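PDB 5HU7: putative polyketide synthase, which probably catalyses the dehydration of beta-hydroxyacyl intermediates as the dehydratase domain of a trans-AT polyketide synthase. Local coordinates for residues Q237-E251 with R286-E299. Sequence-based numbering, arbitrary orientation.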
loop_
_atom_site.group_PDB
_atom_site.type_symbol
_atom_site.label_atom_id
_atom_site.label_comp_id
_atom_site.label_asym_id
_atom_site.label_seq_id
_atom_site.Cartn_x
_atom_site.Cartn_y
_atom_site.Cartn_z
ATOM N N GLN A 237 -35.309 -11.753 5.722
ATOM C CA GLN A 237 -34.948 -12.406 6.968
ATOM C C GLN A 237 -33.529 -12.044 7.422
ATOM O O GLN A 237 -33.342 -11.784 8.608
ATOM C CB GLN A 237 -35.039 -13.939 6.826
ATOM C CG GLN A 237 -36.464 -14.498 6.785
ATOM C CD GLN A 237 -37.218 -14.373 8.098
ATOM O OE1 GLN A 237 -36.639 -14.237 9.184
ATOM N NE2 GLN A 237 -38.539 -14.440 8.028
ATOM N N LEU A 238 -32.535 -12.040 6.514
ATOM C CA LEU A 238 -31.145 -11.812 6.918
ATOM C C LEU A 238 -30.905 -10.394 7.356
ATOM O O LEU A 238 -31.403 -9.470 6.729
ATOM C CB LEU A 238 -30.151 -12.183 5.810
ATOM C CG LEU A 238 -30.162 -13.638 5.325
ATOM C CD1 LEU A 238 -28.995 -13.892 4.382
ATOM C CD2 LEU A 238 -30.110 -14.639 6.477
ATOM N N ASP A 239 -30.150 -10.215 8.439
ATOM C CA ASP A 239 -29.823 -8.894 8.994
ATOM C C ASP A 239 -28.384 -8.454 8.721
ATOM O O ASP A 239 -27.903 -7.536 9.385
ATOM C CB ASP A 239 -30.129 -8.871 10.504
ATOM C CG ASP A 239 -29.239 -9.713 11.409
ATOM O OD1 ASP A 239 -28.340 -10.404 10.889
ATOM O OD2 ASP A 239 -29.477 -9.716 12.630
ATOM N N GLY A 240 -27.688 -9.119 7.802
ATOM C CA GLY A 240 -26.314 -8.765 7.473
ATOM C C GLY A 240 -25.233 -9.280 8.425
ATOM O O GLY A 240 -24.047 -9.048 8.182
ATOM N N THR A 241 -25.604 -9.996 9.497
ATOM C CA THR A 241 -24.620 -10.541 10.435
ATOM C C THR A 241 -24.353 -12.035 10.211
ATOM O O THR A 241 -25.158 -12.755 9.641
ATOM C CB THR A 241 -25.027 -10.303 11.909
ATOM O OG1 THR A 241 -26.120 -11.138 12.263
ATOM C CG2 THR A 241 -25.299 -8.831 12.232
ATOM N N PHE A 242 -23.234 -12.490 10.701
ATOM C CA PHE A 242 -22.887 -13.888 10.708
ATOM C C PHE A 242 -21.742 -14.148 11.666
ATOM O O PHE A 242 -21.031 -13.230 12.049
ATOM C CB PHE A 242 -22.522 -14.396 9.301
ATOM C CG PHE A 242 -21.140 -13.986 8.820
ATOM C CD1 PHE A 242 -20.017 -14.762 9.115
ATOM C CD2 PHE A 242 -20.968 -12.859 8.035
ATOM C CE1 PHE A 242 -18.773 -14.451 8.569
ATOM C CE2 PHE A 242 -19.719 -12.538 7.516
ATOM C CZ PHE A 242 -18.639 -13.338 7.767
ATOM N N THR A 243 -21.588 -15.422 12.043
ATOM C CA THR A 243 -20.476 -15.948 12.818
ATOM C C THR A 243 -19.947 -17.182 12.093
ATOM O O THR A 243 -20.715 -17.886 11.426
ATOM C CB THR A 243 -20.859 -16.293 14.272
ATOM O OG1 THR A 243 -21.910 -17.245 14.262
ATOM C CG2 THR A 243 -21.242 -15.066 15.090
ATOM N N LEU A 244 -18.642 -17.442 12.212
ATOM C CA LEU A 244 -18.034 -18.614 11.588
ATOM C C LEU A 244 -16.934 -19.102 12.469
ATOM O O LEU A 244 -15.948 -18.410 12.677
ATOM C CB LEU A 244 -17.555 -18.230 10.182
ATOM C CG LEU A 244 -16.739 -19.200 9.353
ATOM C CD1 LEU A 244 -17.462 -20.409 9.068
ATOM C CD2 LEU A 244 -16.358 -18.561 8.043
ATOM N N GLU A 245 -17.110 -20.288 13.024
ATOM C CA GLU A 245 -16.120 -20.853 13.920
ATOM C C GLU A 245 -14.794 -21.138 13.261
ATOM O O GLU A 245 -13.772 -20.848 13.858
ATOM C CB GLU A 245 -16.652 -22.105 14.638
ATOM C CG GLU A 245 -17.313 -21.795 15.971
ATOM C CD GLU A 245 -16.429 -21.017 16.940
ATOM O OE1 GLU A 245 -15.400 -21.576 17.391
ATOM O OE2 GLU A 245 -16.708 -19.812 17.155
ATOM N N GLU A 246 -14.796 -21.692 12.056
ATOM C CA GLU A 246 -13.564 -22.025 11.373
ATOM C C GLU A 246 -13.736 -22.039 9.893
ATOM O O GLU A 246 -14.775 -22.461 9.403
ATOM C CB GLU A 246 -13.048 -23.399 11.851
ATOM C CG GLU A 246 -11.593 -23.680 11.525
ATOM C CD GLU A 246 -11.129 -25.023 12.057
ATOM O OE1 GLU A 246 -11.398 -26.049 11.390
ATOM O OE2 GLU A 246 -10.527 -25.049 13.160
ATOM N N LEU A 247 -12.700 -21.623 9.186
ATOM C CA LEU A 247 -12.647 -21.582 7.741
ATOM C C LEU A 247 -11.259 -22.012 7.360
ATOM O O LEU A 247 -10.292 -21.369 7.782
ATOM C CB LEU A 247 -12.908 -20.145 7.251
ATOM C CG LEU A 247 -12.526 -19.764 5.822
ATOM C CD1 LEU A 247 -13.191 -20.634 4.819
ATOM C CD2 LEU A 247 -12.922 -18.321 5.528
ATOM N N GLU A 248 -11.146 -23.073 6.548
ATOM C CA GLU A 248 -9.866 -23.550 6.067
ATOM C C GLU A 248 -9.850 -23.414 4.558
ATOM O O GLU A 248 -10.806 -23.791 3.923
ATOM C CB GLU A 248 -9.620 -24.986 6.548
ATOM C CG GLU A 248 -9.260 -25.028 8.028
ATOM C CD GLU A 248 -9.011 -26.388 8.637
ATOM O OE1 GLU A 248 -9.202 -27.398 7.927
ATOM O OE2 GLU A 248 -8.555 -26.447 9.804
ATOM N N ILE A 249 -8.817 -22.801 3.996
ATOM C CA ILE A 249 -8.656 -22.629 2.557
ATOM C C ILE A 249 -7.443 -23.511 2.193
ATOM O O ILE A 249 -6.336 -23.234 2.641
ATOM C CB ILE A 249 -8.458 -21.150 2.164
ATOM C CG1 ILE A 249 -9.595 -20.265 2.716
ATOM C CG2 ILE A 249 -8.379 -21.023 0.637
ATOM C CD1 ILE A 249 -9.338 -18.743 2.561
ATOM N N TYR A 250 -7.675 -24.590 1.432
ATOM C CA TYR A 250 -6.644 -25.597 1.110
ATOM C C TYR A 250 -5.781 -25.287 -0.110
ATOM O O TYR A 250 -4.700 -25.853 -0.240
ATOM C CB TYR A 250 -7.296 -26.967 0.961
ATOM C CG TYR A 250 -8.076 -27.344 2.200
ATOM C CD1 TYR A 250 -7.439 -27.539 3.411
ATOM C CD2 TYR A 250 -9.462 -27.399 2.178
ATOM C CE1 TYR A 250 -8.156 -27.845 4.568
ATOM C CE2 TYR A 250 -10.188 -27.691 3.324
ATOM C CZ TYR A 250 -9.532 -27.943 4.513
ATOM O OH TYR A 250 -10.274 -28.244 5.625
ATOM N N GLU A 251 -6.242 -24.399 -0.993
ATOM C CA GLU A 251 -5.473 -23.969 -2.162
ATOM C C GLU A 251 -5.926 -22.576 -2.576
ATOM O O GLU A 251 -7.053 -22.177 -2.286
ATOM C CB GLU A 251 -5.643 -24.960 -3.339
ATOM C CG GLU A 251 -7.059 -25.038 -3.889
ATOM C CD GLU A 251 -7.394 -26.281 -4.692
ATOM O OE1 GLU A 251 -8.007 -26.127 -5.771
ATOM O OE2 GLU A 251 -7.136 -27.407 -4.204
ATOM N N ARG A 286 -12.217 -32.908 -4.669
ATOM C CA ARG A 286 -11.144 -32.330 -3.850
ATOM C C ARG A 286 -11.632 -31.005 -3.245
ATOM O O ARG A 286 -11.936 -30.052 -3.973
ATOM C CB ARG A 286 -9.837 -32.133 -4.648
ATOM C CG ARG A 286 -8.661 -31.603 -3.779
ATOM C CD ARG A 286 -7.314 -31.634 -4.494
ATOM N NE ARG A 286 -6.793 -32.993 -4.687
ATOM C CZ ARG A 286 -6.151 -33.721 -3.771
ATOM N NH1 ARG A 286 -5.941 -33.235 -2.548
ATOM N NH2 ARG A 286 -5.722 -34.944 -4.066
ATOM N N ILE A 287 -11.713 -30.957 -1.910
ATOM C CA ILE A 287 -12.213 -29.775 -1.202
ATOM C C ILE A 287 -11.170 -28.649 -1.234
ATOM O O ILE A 287 -9.995 -28.874 -0.928
ATOM C CB ILE A 287 -12.622 -30.146 0.255
ATOM C CG1 ILE A 287 -13.802 -31.104 0.224
ATOM C CG2 ILE A 287 -12.958 -28.891 1.072
ATOM C CD1 ILE A 287 -14.024 -31.859 1.420
ATOM N N GLY A 288 -11.621 -27.469 -1.623
ATOM C CA GLY A 288 -10.806 -26.268 -1.653
ATOM C C GLY A 288 -11.070 -25.356 -0.470
ATOM O O GLY A 288 -10.185 -24.601 -0.086
ATOM N N ILE A 289 -12.323 -25.366 0.069
ATOM C CA ILE A 289 -12.740 -24.526 1.187
ATOM C C ILE A 289 -13.714 -25.290 2.091
ATOM O O ILE A 289 -14.706 -25.844 1.628
ATOM C CB ILE A 289 -13.425 -23.208 0.714
ATOM C CG1 ILE A 289 -12.545 -22.382 -0.263
ATOM C CG2 ILE A 289 -13.820 -22.353 1.931
ATOM C CD1 ILE A 289 -13.304 -21.440 -1.121
ATOM N N ARG A 290 -13.469 -25.247 3.386
ATOM C CA ARG A 290 -14.321 -25.860 4.391
ATOM C C ARG A 290 -14.713 -24.774 5.405
ATOM O O ARG A 290 -13.844 -24.077 5.899
ATOM C CB ARG A 290 -13.592 -27.007 5.060
ATOM C CG ARG A 290 -14.204 -27.463 6.376
ATOM C CD ARG A 290 -13.479 -28.652 6.929
ATOM N NE ARG A 290 -13.735 -29.861 6.153
ATOM C CZ ARG A 290 -13.189 -31.049 6.398
ATOM N NH1 ARG A 290 -12.309 -31.199 7.385
ATOM N NH2 ARG A 290 -13.501 -32.097 5.641
ATOM N N MET A 291 -16.018 -24.637 5.696
ATOM C CA MET A 291 -16.563 -23.681 6.637
ATOM C C MET A 291 -17.241 -24.511 7.691
ATOM O O MET A 291 -18.084 -25.340 7.361
ATOM C CB MET A 291 -17.590 -22.763 5.976
ATOM C CG MET A 291 -17.003 -21.910 4.880
ATOM S SD MET A 291 -18.244 -21.069 3.920
ATOM C CE MET A 291 -18.722 -19.841 5.041
ATOM N N ARG A 292 -16.812 -24.379 8.928
ATOM C CA ARG A 292 -17.377 -25.120 10.036
ATOM C C ARG A 292 -17.968 -24.142 11.039
ATOM O O ARG A 292 -17.336 -23.146 11.366
ATOM C CB ARG A 292 -16.302 -26.019 10.683
ATOM C CG ARG A 292 -15.838 -27.181 9.775
ATOM C CD ARG A 292 -16.933 -28.250 9.631
ATOM N NE ARG A 292 -16.575 -29.473 8.895
ATOM C CZ ARG A 292 -15.805 -30.463 9.356
ATOM N NH1 ARG A 292 -15.566 -31.530 8.599
ATOM N NH2 ARG A 292 -15.247 -30.381 10.562
ATOM N N GLY A 293 -19.213 -24.393 11.444
ATOM C CA GLY A 293 -19.884 -23.598 12.442
ATOM C C GLY A 293 -20.323 -22.259 11.901
ATOM O O GLY A 293 -20.181 -21.256 12.592
ATOM N N PHE A 294 -20.941 -22.261 10.686
ATOM C CA PHE A 294 -21.434 -21.087 9.986
ATOM C C PHE A 294 -22.880 -20.784 10.371
ATOM O O PHE A 294 -23.766 -21.581 10.127
ATOM C CB PHE A 294 -21.322 -21.294 8.475
ATOM C CG PHE A 294 -21.727 -20.082 7.652
ATOM C CD1 PHE A 294 -21.100 -18.858 7.830
ATOM C CD2 PHE A 294 -22.754 -20.167 6.723
ATOM C CE1 PHE A 294 -21.459 -17.744 7.066
ATOM C CE2 PHE A 294 -23.102 -19.055 5.947
ATOM C CZ PHE A 294 -22.448 -17.850 6.127
ATOM N N SER A 295 -23.122 -19.569 10.839
ATOM C CA SER A 295 -24.442 -19.142 11.286
ATOM C C SER A 295 -24.732 -17.738 10.824
ATOM O O SER A 295 -23.966 -16.810 11.071
ATOM C CB SER A 295 -24.526 -19.212 12.807
ATOM O OG SER A 295 -25.872 -19.087 13.231
ATOM N N MET A 296 -25.827 -17.577 10.147
ATOM C CA MET A 296 -26.269 -16.260 9.667
ATOM C C MET A 296 -27.335 -15.735 10.595
ATOM O O MET A 296 -28.204 -16.495 11.020
ATOM C CB MET A 296 -26.830 -16.378 8.249
ATOM C CG MET A 296 -25.805 -16.811 7.262
ATOM S SD MET A 296 -26.505 -16.935 5.624
ATOM C CE MET A 296 -27.383 -18.525 5.812
ATOM N N GLY A 297 -27.280 -14.442 10.899
ATOM C CA GLY A 297 -28.265 -13.832 11.785
ATOM C C GLY A 297 -29.519 -13.452 11.023
ATOM O O GLY A 297 -29.443 -13.116 9.836
ATOM N N SER A 298 -30.676 -13.501 11.690
ATOM C CA SER A 298 -31.945 -13.156 11.074
ATOM C C SER A 298 -32.774 -12.221 11.966
ATOM O O SER A 298 -32.404 -11.957 13.114
ATOM C CB SER A 298 -32.722 -14.424 10.728
ATOM O OG SER A 298 -32.655 -15.363 11.790
ATOM N N GLU A 299 -33.892 -11.693 11.415
ATOM C CA GLU A 299 -34.800 -10.774 12.116
ATOM C C GLU A 299 -36.084 -11.496 12.486
ATOM O O GLU A 299 -36.409 -11.591 13.665
ATOM C CB GLU A 299 -35.098 -9.548 11.243
ATOM C CG GLU A 299 -33.983 -8.513 11.239
ATOM C CD GLU A 299 -33.566 -7.900 9.908
ATOM O OE1 GLU A 299 -33.936 -8.441 8.842
ATOM O OE2 GLU A 299 -32.816 -6.895 9.936
HETATM O O HOH W 1 -35.995 -9.334 6.925
HETATM O O HOH W 2 -27.420 -12.603 8.094
HETATM O O HOH W 3 -20.956 -19.929 14.837
#
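Paired hydrogen bonds between Thr-243 and Ser-295, and again between Glu-248 and Arg-290, set 237-251 antiparallel to 286-299; the axes of 246-249 and 289-292 run at 174°. Two bulges interrupt the pairing. Glu-245 and Glu-246 both face Arg-292, a classic beta bulge, and the register slips by two between Leu-238 and Phe-242. At that second bulge a water donates to both Thr-241 O and Gly-297 O, each at 2.7 Å. A side chain on Gly-297 would run into Thr-241 OG1 and Asp-239 OD1; the glycine leaves room for both. Asp-239 OD1 accepts from Thr-241 N in an Asx turn and from Thr-241 OG1 at 2.7 Å. With an alanine in place of Asp-239, both Thr-241 donors would probably lose this acceptor and the turn would be free to shift. The pair lies centrally in the double-hotdog fold of polyketide synthase dehydratases: 241-249 also bonds to strand 76-84 of the other hotdog half, while 287-298 borders 276-281. On the face shared with helix 52-65, Phe-242 CD1 meets Phe-294 CE1 obliquely at 3.9 Å. Leu-244, its CG anti to the backbone N (chi1 173°), brings CD1 to 3.9 Å from Met-291 CB, the two side chains crossing nearly at right angles. Leu-247 instead lies alongside Ile-289, CD1 to CG2 at 3.4 Å. Beside Glu-248 and Arg-290 on the other face, Tyr-250 OH, just past the strand end, donates to the anti lone pair of Glu-248 OE1 and rests 3.5 Å from Arg-290 CD. Salt bridges tie Arg-290 NH2 to Glu-279 and Glu-248 OE2 to Arg-78, on the flanking strands.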